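PDB 2COV: beta-1,3-xylanase from Alcaligenes sp., which binds beta-1,3-xylan through its family 31 carbohydrate-binding module, which probably brings the xylanase to its substrate. Local coordinates for residues 7-15 against 24-32; 61-71 against 83-92. All coordinates share one frame; numbering follows the deposited sequence.

Interaction 1 (7-15 against 24-32); sequences ENCQDDFNF and EVYHVDKGW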
loop_
_atom_site.group_PDB
_atom_site.type_symbol
_atom_site.label_atom_id
_atom_site.label_comp_id
_atom_site.label_asym_id
_atom_site.label_seq_id
_atom_site.Cartn_x
_atom_site.Cartn_y
_atom_site.Cartn_z
ATOM N N GLU A 7 -26.629 15.207 -12.563
ATOM C CA GLU A 7 -25.552 14.300 -12.906
ATOM C C GLU A 7 -24.452 14.238 -11.865
ATOM O O GLU A 7 -24.018 13.163 -11.470
ATOM C CB GLU A 7 -24.977 14.788 -14.219
ATOM C CG GLU A 7 -23.765 14.088 -14.669
ATOM C CD GLU A 7 -23.386 14.623 -16.011
ATOM O OE1 GLU A 7 -23.853 14.087 -16.973
ATOM O OE2 GLU A 7 -22.718 15.675 -16.110
ATOM N N ASN A 8 -24.022 15.375 -11.393
ATOM C CA ASN A 8 -22.903 15.416 -10.454
ATOM C C ASN A 8 -23.232 14.804 -9.086
ATOM O O ASN A 8 -22.280 14.533 -8.361
ATOM C CB ASN A 8 -22.410 16.846 -10.354
ATOM C CG ASN A 8 -23.527 17.816 -10.028
ATOM O OD1 ASN A 8 -24.499 17.963 -10.807
ATOM N ND2 ASN A 8 -23.425 18.484 -8.877
ATOM N N CYS A 9 -24.525 14.607 -8.783
ATOM C CA CYS A 9 -25.001 13.991 -7.538
ATOM C C CYS A 9 -25.425 12.555 -7.651
ATOM O O CYS A 9 -25.844 11.958 -6.685
ATOM C CB CYS A 9 -26.157 14.808 -6.988
ATOM S SG CYS A 9 -25.631 16.371 -6.389
ATOM N N GLN A 10 -25.356 11.936 -8.820
ATOM C CA GLN A 10 -25.833 10.585 -9.009
ATOM C C GLN A 10 -24.991 9.484 -8.363
ATOM O O GLN A 10 -25.499 8.435 -7.921
ATOM C CB GLN A 10 -25.980 10.340 -10.519
ATOM C CG GLN A 10 -27.207 11.092 -11.052
ATOM C CD GLN A 10 -27.399 11.073 -12.510
ATOM O OE1 GLN A 10 -26.656 10.435 -13.280
ATOM N NE2 GLN A 10 -28.375 11.888 -12.942
ATOM N N ASP A 11 -23.702 9.656 -8.412
ATOM C CA ASP A 11 -22.801 8.613 -8.000
ATOM C C ASP A 11 -22.878 8.369 -6.513
ATOM O O ASP A 11 -23.050 9.271 -5.722
ATOM C CB ASP A 11 -21.342 8.997 -8.360
ATOM C CG ASP A 11 -20.990 8.841 -9.852
ATOM O OD1 ASP A 11 -19.846 9.185 -10.143
ATOM O OD2 ASP A 11 -21.801 8.403 -10.709
ATOM N N ASP A 12 -22.800 7.101 -6.203
ATOM C CA ASP A 12 -22.799 6.641 -4.813
ATOM C C ASP A 12 -21.595 7.085 -4.005
ATOM O O ASP A 12 -21.713 7.182 -2.794
ATOM C CB ASP A 12 -22.858 5.129 -4.819
ATOM C CG ASP A 12 -24.222 4.557 -5.200
ATOM O OD1 ASP A 12 -25.253 5.216 -4.968
ATOM O OD2 ASP A 12 -24.183 3.396 -5.630
ATOM N N PHE A 13 -20.481 7.362 -4.638
ATOM C CA PHE A 13 -19.252 7.830 -4.022
ATOM C C PHE A 13 -19.128 9.294 -4.377
ATOM O O PHE A 13 -18.940 9.623 -5.552
ATOM C CB PHE A 13 -18.087 7.021 -4.604
ATOM C CG PHE A 13 -16.764 7.222 -3.919
ATOM C CD1 PHE A 13 -15.611 6.738 -4.528
ATOM C CD2 PHE A 13 -16.609 7.908 -2.715
ATOM C CE1 PHE A 13 -14.380 6.876 -3.981
ATOM C CE2 PHE A 13 -15.372 8.035 -2.130
ATOM C CZ PHE A 13 -14.267 7.526 -2.773
ATOM N N ASN A 14 -19.330 10.195 -3.427
ATOM C CA ASN A 14 -19.471 11.592 -3.806
ATOM C C ASN A 14 -19.201 12.499 -2.598
ATOM O O ASN A 14 -18.676 12.087 -1.576
ATOM C CB ASN A 14 -20.885 11.745 -4.391
ATOM C CG ASN A 14 -21.010 12.649 -5.550
ATOM O OD1 ASN A 14 -21.905 12.331 -6.423
ATOM N ND2 ASN A 14 -20.249 13.643 -5.643
ATOM N N PHE A 15 -19.502 13.776 -2.793
ATOM C CA PHE A 15 -19.333 14.783 -1.739
ATOM C C PHE A 15 -20.431 15.799 -1.755
ATOM O O PHE A 15 -21.093 16.022 -2.763
ATOM C CB PHE A 15 -17.985 15.475 -1.824
ATOM C CG PHE A 15 -17.884 16.394 -2.994
ATOM C CD1 PHE A 15 -17.509 15.947 -4.228
ATOM C CD2 PHE A 15 -18.212 17.760 -2.862
ATOM C CE1 PHE A 15 -17.443 16.812 -5.331
ATOM C CE2 PHE A 15 -18.166 18.607 -3.967
ATOM C CZ PHE A 15 -17.725 18.173 -5.188
ATOM N N GLU A 24 -18.165 17.374 2.915
ATOM C CA GLU A 24 -18.541 16.073 3.470
ATOM C C GLU A 24 -18.311 15.078 2.339
ATOM O O GLU A 24 -18.902 15.182 1.285
ATOM C CB GLU A 24 -20.009 16.093 3.877
ATOM C CG GLU A 24 -20.470 14.703 4.388
ATOM C CD GLU A 24 -21.897 14.653 4.819
ATOM O OE1 GLU A 24 -22.760 14.883 3.982
ATOM O OE2 GLU A 24 -22.162 14.313 5.950
ATOM N N VAL A 25 -17.546 14.072 2.634
ATOM C CA VAL A 25 -17.263 12.964 1.704
ATOM C C VAL A 25 -18.126 11.814 2.124
ATOM O O VAL A 25 -18.284 11.540 3.314
ATOM C CB VAL A 25 -15.780 12.587 1.733
ATOM C CG1 VAL A 25 -15.491 11.415 0.831
ATOM C CG2 VAL A 25 -14.892 13.811 1.384
ATOM N N TYR A 26 -18.762 11.138 1.197
ATOM C CA TYR A 26 -19.614 10.012 1.547
ATOM C C TYR A 26 -19.614 8.928 0.487
ATOM O O TYR A 26 -19.270 9.100 -0.656
ATOM C CB TYR A 26 -21.040 10.481 1.795
ATOM C CG TYR A 26 -21.774 11.004 0.558
ATOM C CD1 TYR A 26 -22.441 10.148 -0.295
ATOM C CD2 TYR A 26 -21.843 12.375 0.274
ATOM C CE1 TYR A 26 -23.121 10.620 -1.410
ATOM C CE2 TYR A 26 -22.522 12.825 -0.818
ATOM C CZ TYR A 26 -23.147 11.977 -1.672
ATOM O OH TYR A 26 -23.857 12.473 -2.770
ATOM N N HIS A 27 -19.999 7.731 0.953
ATOM C CA HIS A 27 -20.294 6.621 0.098
ATOM C C HIS A 27 -21.634 6.007 0.549
ATOM O O HIS A 27 -21.777 5.578 1.686
ATOM C CB HIS A 27 -19.236 5.524 0.086
ATOM C CG HIS A 27 -19.267 4.680 -1.161
ATOM N ND1 HIS A 27 -20.394 3.982 -1.559
ATOM C CD2 HIS A 27 -18.365 4.554 -2.175
ATOM C CE1 HIS A 27 -20.145 3.415 -2.744
ATOM N NE2 HIS A 27 -18.912 3.738 -3.145
ATOM N N VAL A 28 -22.600 5.957 -0.352
ATOM C CA VAL A 28 -23.860 5.280 -0.110
ATOM C C VAL A 28 -23.598 3.806 0.238
ATOM O O VAL A 28 -22.724 3.152 -0.308
ATOM C CB VAL A 28 -24.780 5.400 -1.352
ATOM C CG1 VAL A 28 -26.073 4.594 -1.198
ATOM C CG2 VAL A 28 -25.130 6.859 -1.541
ATOM N N ASP A 29 -24.371 3.281 1.190
ATOM C CA ASP A 29 -24.238 1.850 1.591
ATOM C C ASP A 29 -24.524 0.929 0.422
ATOM O O ASP A 29 -25.623 0.980 -0.131
ATOM C CB ASP A 29 -25.238 1.618 2.728
ATOM C CG ASP A 29 -25.122 0.263 3.328
ATOM O OD1 ASP A 29 -24.125 -0.437 3.050
ATOM O OD2 ASP A 29 -26.021 -0.048 4.129
ATOM N N LYS A 30 -23.608 0.038 0.090
ATOM C CA LYS A 30 -23.781 -0.990 -0.968
ATOM C C LYS A 30 -23.796 -2.392 -0.384
ATOM O O LYS A 30 -23.716 -3.385 -1.112
ATOM C CB LYS A 30 -22.655 -0.899 -1.981
ATOM C CG LYS A 30 -22.528 0.445 -2.682
ATOM C CD LYS A 30 -23.812 0.964 -3.181
ATOM C CE LYS A 30 -24.425 0.095 -4.204
ATOM N NZ LYS A 30 -25.421 0.851 -5.045
ATOM N N GLY A 31 -23.904 -2.502 0.936
ATOM C CA GLY A 31 -24.214 -3.808 1.526
ATOM C C GLY A 31 -23.103 -4.526 2.205
ATOM O O GLY A 31 -23.286 -5.625 2.711
ATOM N N TRP A 32 -21.931 -3.930 2.277
ATOM C CA TRP A 32 -20.754 -4.547 2.910
ATOM C C TRP A 32 -21.022 -4.893 4.358
ATOM O O TRP A 32 -21.785 -4.181 5.016
ATOM C CB TRP A 32 -19.583 -3.628 2.868
ATOM C CG TRP A 32 -19.312 -2.956 1.553
ATOM C CD1 TRP A 32 -18.611 -3.446 0.514
ATOM C CD2 TRP A 32 -19.649 -1.629 1.225
ATOM N NE1 TRP A 32 -18.564 -2.515 -0.462
ATOM C CE2 TRP A 32 -19.172 -1.386 -0.051
ATOM C CE3 TRP A 32 -20.323 -0.603 1.889
ATOM C CZ2 TRP A 32 -19.327 -0.159 -0.672
ATOM C CZ3 TRP A 32 -20.439 0.603 1.293
ATOM C CH2 TRP A 32 -19.985 0.807 0.029
HETATM O O HOH W 1 -24.925 10.697 -4.448
#

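Interaction 2 (61-71 against 83-92); sequences AVLGQDYKLTF and ILDRNITFTT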
loop_
_atom_site.group_PDB
_atom_site.type_symbol
_atom_site.label_atom_id
_atom_site.label_comp_id
_atom_site.label_asym_id
_atom_site.label_seq_id
_atom_site.Cartn_x
_atom_site.Cartn_y
_atom_site.Cartn_z
ATOM N N ALA A 61 -11.607 21.964 3.632
ATOM C CA ALA A 61 -11.305 22.010 2.199
ATOM C C ALA A 61 -11.370 23.435 1.697
ATOM O O ALA A 61 -11.858 24.343 2.378
ATOM C CB ALA A 61 -12.265 21.131 1.407
ATOM N N VAL A 62 -10.947 23.629 0.458
ATOM C CA VAL A 62 -10.933 24.961 -0.178
ATOM C C VAL A 62 -11.644 24.836 -1.512
ATOM O O VAL A 62 -11.284 24.004 -2.326
ATOM C CB VAL A 62 -9.509 25.442 -0.386
ATOM C CG1 VAL A 62 -9.477 26.753 -1.188
ATOM C CG2 VAL A 62 -8.847 25.599 0.930
ATOM N N LEU A 63 -12.670 25.626 -1.730
ATOM C CA LEU A 63 -13.392 25.622 -2.987
ATOM C C LEU A 63 -12.455 25.805 -4.178
ATOM O O LEU A 63 -11.604 26.701 -4.156
ATOM C CB LEU A 63 -14.480 26.692 -3.020
ATOM C CG LEU A 63 -15.730 26.389 -2.236
ATOM C CD1 LEU A 63 -16.493 27.713 -2.052
ATOM C CD2 LEU A 63 -16.535 25.318 -2.948
ATOM N N GLY A 64 -12.639 24.959 -5.218
ATOM C CA GLY A 64 -11.849 25.010 -6.432
ATOM C C GLY A 64 -10.599 24.213 -6.404
ATOM O O GLY A 64 -9.960 24.100 -7.456
ATOM N N GLN A 65 -10.226 23.646 -5.259
ATOM C CA GLN A 65 -9.088 22.766 -5.182
ATOM C C GLN A 65 -9.506 21.318 -5.476
ATOM O O GLN A 65 -10.676 20.978 -5.407
ATOM C CB GLN A 65 -8.396 22.870 -3.820
ATOM C CG GLN A 65 -7.756 24.233 -3.640
ATOM C CD GLN A 65 -6.611 24.504 -4.559
ATOM O OE1 GLN A 65 -6.625 25.499 -5.354
ATOM N NE2 GLN A 65 -5.576 23.724 -4.422
ATOM N N ASP A 66 -8.532 20.571 -5.980
ATOM C CA ASP A 66 -8.733 19.179 -6.372
ATOM C C ASP A 66 -8.301 18.285 -5.229
ATOM O O ASP A 66 -7.276 18.530 -4.605
ATOM C CB ASP A 66 -7.878 18.807 -7.573
ATOM C CG ASP A 66 -8.162 19.647 -8.751
ATOM O OD1 ASP A 66 -7.187 19.864 -9.564
ATOM O OD2 ASP A 66 -9.329 20.068 -8.886
ATOM N N TYR A 67 -9.051 17.214 -4.970
ATOM C CA TYR A 67 -8.820 16.310 -3.872
ATOM C C TYR A 67 -8.997 14.868 -4.336
ATOM O O TYR A 67 -9.857 14.576 -5.165
ATOM C CB TYR A 67 -9.870 16.575 -2.762
ATOM C CG TYR A 67 -9.686 17.922 -2.096
ATOM C CD1 TYR A 67 -10.433 19.026 -2.507
ATOM C CD2 TYR A 67 -8.731 18.100 -1.115
ATOM C CE1 TYR A 67 -10.241 20.274 -1.950
ATOM C CE2 TYR A 67 -8.536 19.371 -0.526
ATOM C CZ TYR A 67 -9.283 20.450 -0.993
ATOM O OH TYR A 67 -9.102 21.682 -0.469
ATOM N N LYS A 68 -8.273 13.985 -3.675
ATOM C CA LYS A 68 -8.529 12.540 -3.806
ATOM C C LYS A 68 -9.493 12.129 -2.694
ATOM O O LYS A 68 -9.206 12.333 -1.482
ATOM C CB LYS A 68 -7.252 11.781 -3.673
ATOM C CG LYS A 68 -7.388 10.255 -3.726
ATOM C CD LYS A 68 -6.015 9.605 -3.306
ATOM C CE LYS A 68 -6.005 8.130 -3.191
ATOM N NZ LYS A 68 -4.604 7.773 -2.709
ATOM N N LEU A 69 -10.616 11.558 -3.087
ATOM C CA LEU A 69 -11.507 10.914 -2.090
ATOM C C LEU A 69 -11.141 9.470 -1.964
ATOM O O LEU A 69 -10.886 8.800 -2.982
ATOM C CB LEU A 69 -12.966 11.009 -2.585
ATOM C CG LEU A 69 -13.507 12.375 -3.041
ATOM C CD1 LEU A 69 -15.019 12.280 -3.324
ATOM C CD2 LEU A 69 -13.164 13.447 -2.023
ATOM N N THR A 70 -11.212 8.921 -0.761
ATOM C CA THR A 70 -11.064 7.470 -0.592
ATOM C C THR A 70 -12.108 6.992 0.404
ATOM O O THR A 70 -12.442 7.645 1.374
ATOM C CB THR A 70 -9.688 7.110 0.009
ATOM O OG1 THR A 70 -8.657 7.641 -0.840
ATOM C CG2 THR A 70 -9.445 5.634 0.191
ATOM N N PHE A 71 -12.630 5.802 0.068
ATOM C CA PHE A 71 -13.504 5.083 0.977
ATOM C C PHE A 71 -12.942 3.699 1.135
ATOM O O PHE A 71 -12.649 3.006 0.145
ATOM C CB PHE A 71 -14.923 4.974 0.429
ATOM C CG PHE A 71 -15.896 4.291 1.357
ATOM C CD1 PHE A 71 -16.100 4.783 2.624
ATOM C CD2 PHE A 71 -16.574 3.156 1.035
ATOM C CE1 PHE A 71 -16.935 4.163 3.541
ATOM C CE2 PHE A 71 -17.455 2.537 1.902
ATOM C CZ PHE A 71 -17.609 3.025 3.134
ATOM N N ILE A 83 -11.348 -0.890 -1.172
ATOM C CA ILE A 83 -10.859 0.490 -1.160
ATOM C C ILE A 83 -11.138 1.140 -2.480
ATOM O O ILE A 83 -10.772 0.635 -3.497
ATOM C CB ILE A 83 -9.358 0.564 -0.796
ATOM C CG1 ILE A 83 -9.107 -0.058 0.594
ATOM C CG2 ILE A 83 -8.889 2.020 -0.833
ATOM C CD1 ILE A 83 -7.698 0.026 1.062
ATOM N N LEU A 84 -11.815 2.259 -2.438
ATOM C CA LEU A 84 -12.216 3.024 -3.607
ATOM C C LEU A 84 -11.598 4.406 -3.589
ATOM O O LEU A 84 -11.672 5.039 -2.547
ATOM C CB LEU A 84 -13.747 3.177 -3.706
ATOM C CG LEU A 84 -14.590 1.925 -3.788
ATOM C CD1 LEU A 84 -14.953 1.470 -2.389
ATOM C CD2 LEU A 84 -15.889 2.171 -4.443
ATOM N N ASP A 85 -11.028 4.843 -4.720
ATOM C CA ASP A 85 -10.495 6.182 -4.834
ATOM C C ASP A 85 -11.140 6.900 -5.978
ATOM O O ASP A 85 -11.302 6.311 -7.043
ATOM C CB ASP A 85 -8.964 6.160 -5.046
ATOM C CG ASP A 85 -8.151 5.372 -3.978
ATOM O OD1 ASP A 85 -8.236 5.736 -2.827
ATOM O OD2 ASP A 85 -7.426 4.340 -4.308
ATOM N N ARG A 86 -11.389 8.200 -5.826
ATOM C CA ARG A 86 -11.743 9.042 -6.999
ATOM C C ARG A 86 -11.263 10.450 -6.774
ATOM O O ARG A 86 -11.362 10.964 -5.663
ATOM C CB ARG A 86 -13.209 8.975 -7.251
ATOM C CG ARG A 86 -14.101 9.733 -6.324
ATOM C CD ARG A 86 -15.616 9.733 -6.753
ATOM N NE ARG A 86 -15.747 10.524 -8.002
ATOM C CZ ARG A 86 -16.821 11.263 -8.307
ATOM N NH1 ARG A 86 -17.924 11.314 -7.575
ATOM N NH2 ARG A 86 -16.829 11.963 -9.433
ATOM N N ASN A 87 -10.877 11.126 -7.834
ATOM C CA ASN A 87 -10.497 12.553 -7.754
ATOM C C ASN A 87 -11.649 13.438 -8.089
ATOM O O ASN A 87 -12.420 13.173 -9.034
ATOM C CB ASN A 87 -9.357 12.864 -8.742
ATOM C CG ASN A 87 -8.086 12.142 -8.472
ATOM O OD1 ASN A 87 -7.839 11.685 -7.368
ATOM N ND2 ASN A 87 -7.231 12.071 -9.532
ATOM N N ILE A 88 -11.772 14.528 -7.330
ATOM C CA ILE A 88 -12.832 15.519 -7.499
ATOM C C ILE A 88 -12.259 16.940 -7.364
ATOM O O ILE A 88 -11.159 17.139 -6.862
ATOM C CB ILE A 88 -14.049 15.315 -6.510
ATOM C CG1 ILE A 88 -13.637 15.482 -5.055
ATOM C CG2 ILE A 88 -14.667 13.969 -6.737
ATOM C CD1 ILE A 88 -13.600 16.949 -4.514
ATOM N N THR A 89 -13.024 17.869 -7.877
ATOM C CA THR A 89 -12.843 19.293 -7.568
ATOM C C THR A 89 -13.925 19.761 -6.606
ATOM O O THR A 89 -15.085 19.481 -6.830
ATOM C CB THR A 89 -12.869 20.100 -8.861
ATOM O OG1 THR A 89 -11.821 19.655 -9.738
ATOM C CG2 THR A 89 -12.710 21.621 -8.586
ATOM N N PHE A 90 -13.533 20.414 -5.542
ATOM C CA PHE A 90 -14.497 20.840 -4.552
ATOM C C PHE A 90 -15.306 22.043 -5.029
ATOM O O PHE A 90 -14.718 23.076 -5.383
ATOM C CB PHE A 90 -13.803 21.151 -3.236
ATOM C CG PHE A 90 -14.698 21.605 -2.119
ATOM C CD1 PHE A 90 -15.930 21.077 -1.953
ATOM C CD2 PHE A 90 -14.264 22.572 -1.247
ATOM C CE1 PHE A 90 -16.744 21.484 -0.926
ATOM C CE2 PHE A 90 -15.044 22.979 -0.207
ATOM C CZ PHE A 90 -16.297 22.456 -0.051
ATOM N N THR A 91 -16.611 21.848 -5.152
ATOM C CA THR A 91 -17.554 22.850 -5.609
ATOM C C THR A 91 -18.703 22.939 -4.606
ATOM O O THR A 91 -18.739 22.194 -3.646
ATOM C CB THR A 91 -18.219 22.419 -6.946
ATOM O OG1 THR A 91 -18.983 21.194 -6.724
ATOM C CG2 THR A 91 -17.172 22.088 -8.040
ATOM N N THR A 92 -19.673 23.814 -4.922
ATOM C CA THR A 92 -20.803 24.055 -4.064
ATOM C C THR A 92 -21.961 23.047 -4.233
ATOM O O THR A 92 -23.026 23.259 -3.658
ATOM C CB THR A 92 -21.320 25.471 -4.227
ATOM O OG1 THR A 92 -21.646 25.585 -5.612
ATOM C CG2 THR A 92 -20.259 26.472 -3.772
#

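Interaction 1 (7-15 against 24-32)
Tyr26 sets its CG between its own backbone N and carbonyl carbon (chi1 67°), which lays the ring beside Asn14 on the neighbouring strand of an antiparallel beta hairpin; His27 holds CG anti to its N (chi1 -157°) and swings its imidazole against Phe13 on the other face. The hairpin, strands 13-19 and 22-28, forms one edge of the all-beta carbohydrate-binding module. Its centre is the hydrogen-bonded pair Asn14 and Tyr26, where Asn14 N reaches Tyr26 O at 3.0 Å and Tyr26 N returns to Asn14 O at 2.9 Å. Asn14 O lies over one face of the Tyr26 ring, toward its rim, and Tyr26 OH lies 3.5 Å from Asn14 CB. On the opposite side of the sheet, His27 CD2 comes within 3.5 Å of Phe13 CB; the two rings are near parallel but slid so far apart that they hardly overlap. His27 ND1 donates in its ring plane to Val28 O, which fixes the rotation of the imidazole over Asp12 O. Asp12 O accepts from Val28 N and extends the ladder beyond Phe13. Beyond the strand, Lys30 folds its chain at chi2 and chi3 and carries NZ to 2.9 Å from Asp12 OD2, a salt bridge on the syn side of the carboxylate but about 30° out of its plane. At the other end of the tyrosine, a water O lies 2.7 Å from Tyr26 OH, in the ring plane, within hydrogen-bonding reach of Cys9 O and Asp11 O.

Interaction 2 (61-71 against 83-92)
Phe90 packs at the open end of this antiparallel beta hairpin, just past strand 80-89, which pairs with strand 66-75: Leu63 CD2 sits over the centre of one ring face, a CH-pi contact 3.9 Å from the centroid, while Ala61 CB lies 3.6 Å from Phe90 CD2. The ring reaches this place because CG is anti to the backbone N (chi1 -180°). Tyr67 brings its ring edge to Phe90 CB, and its OH accepts from Val62 N, tying the ring back to its own segment. Further along the same face, Leu69 and Ile88 cross at about a right angle, with Leu69 CD2 3.7 Å from Ile88 CG1. Ile88 CG2 in turn covers the centre of the Arg86 guanidinium, whose NH1 donates to Phe13 O. The backbone ladder runs from Phe71 and Leu84 to Tyr67 and Ile88, then continues past the strand ends. There, the type II turn Val62 to Gln65 is clasped by Gly64 N to Phe90 O and Phe90 N to Gln65 O. Polar side chains line the other face. Lys68 stretches past Asp85 to a salt bridge with Asp43, and Thr70 OG1 donates to Asp85 OD1 at 2.8 Å. Thr89 OG1 donates to Asp66 OD2 at 2.7 Å, on the anti side and out of the carboxylate plane.

In the fold
The two contacts are the first and last hairpins of a beta-sandwich module, probably of the immunoglobulin-like kind found in clan E-set. From the N terminus, interaction 1 closes the short loop between strands 13-19 and 22-28; the chain then lays down strands 37-41, 44-51 and 54-60 before interaction 2 closes the hairpin of 66-75 and 80-89. The loops follow in series, neither nesting nor crossing. Although the hairpins hold the outermost strands, they meet in space: Phe13 packs on Leu84, and Trp32 on Phe71. The disulfide from Cys9, in interaction 1, to Cys95, past interaction 2, ties the module's N-terminal part to its C-terminal end; within interaction 2, residues 83-86 carry the sheet into a second subunit.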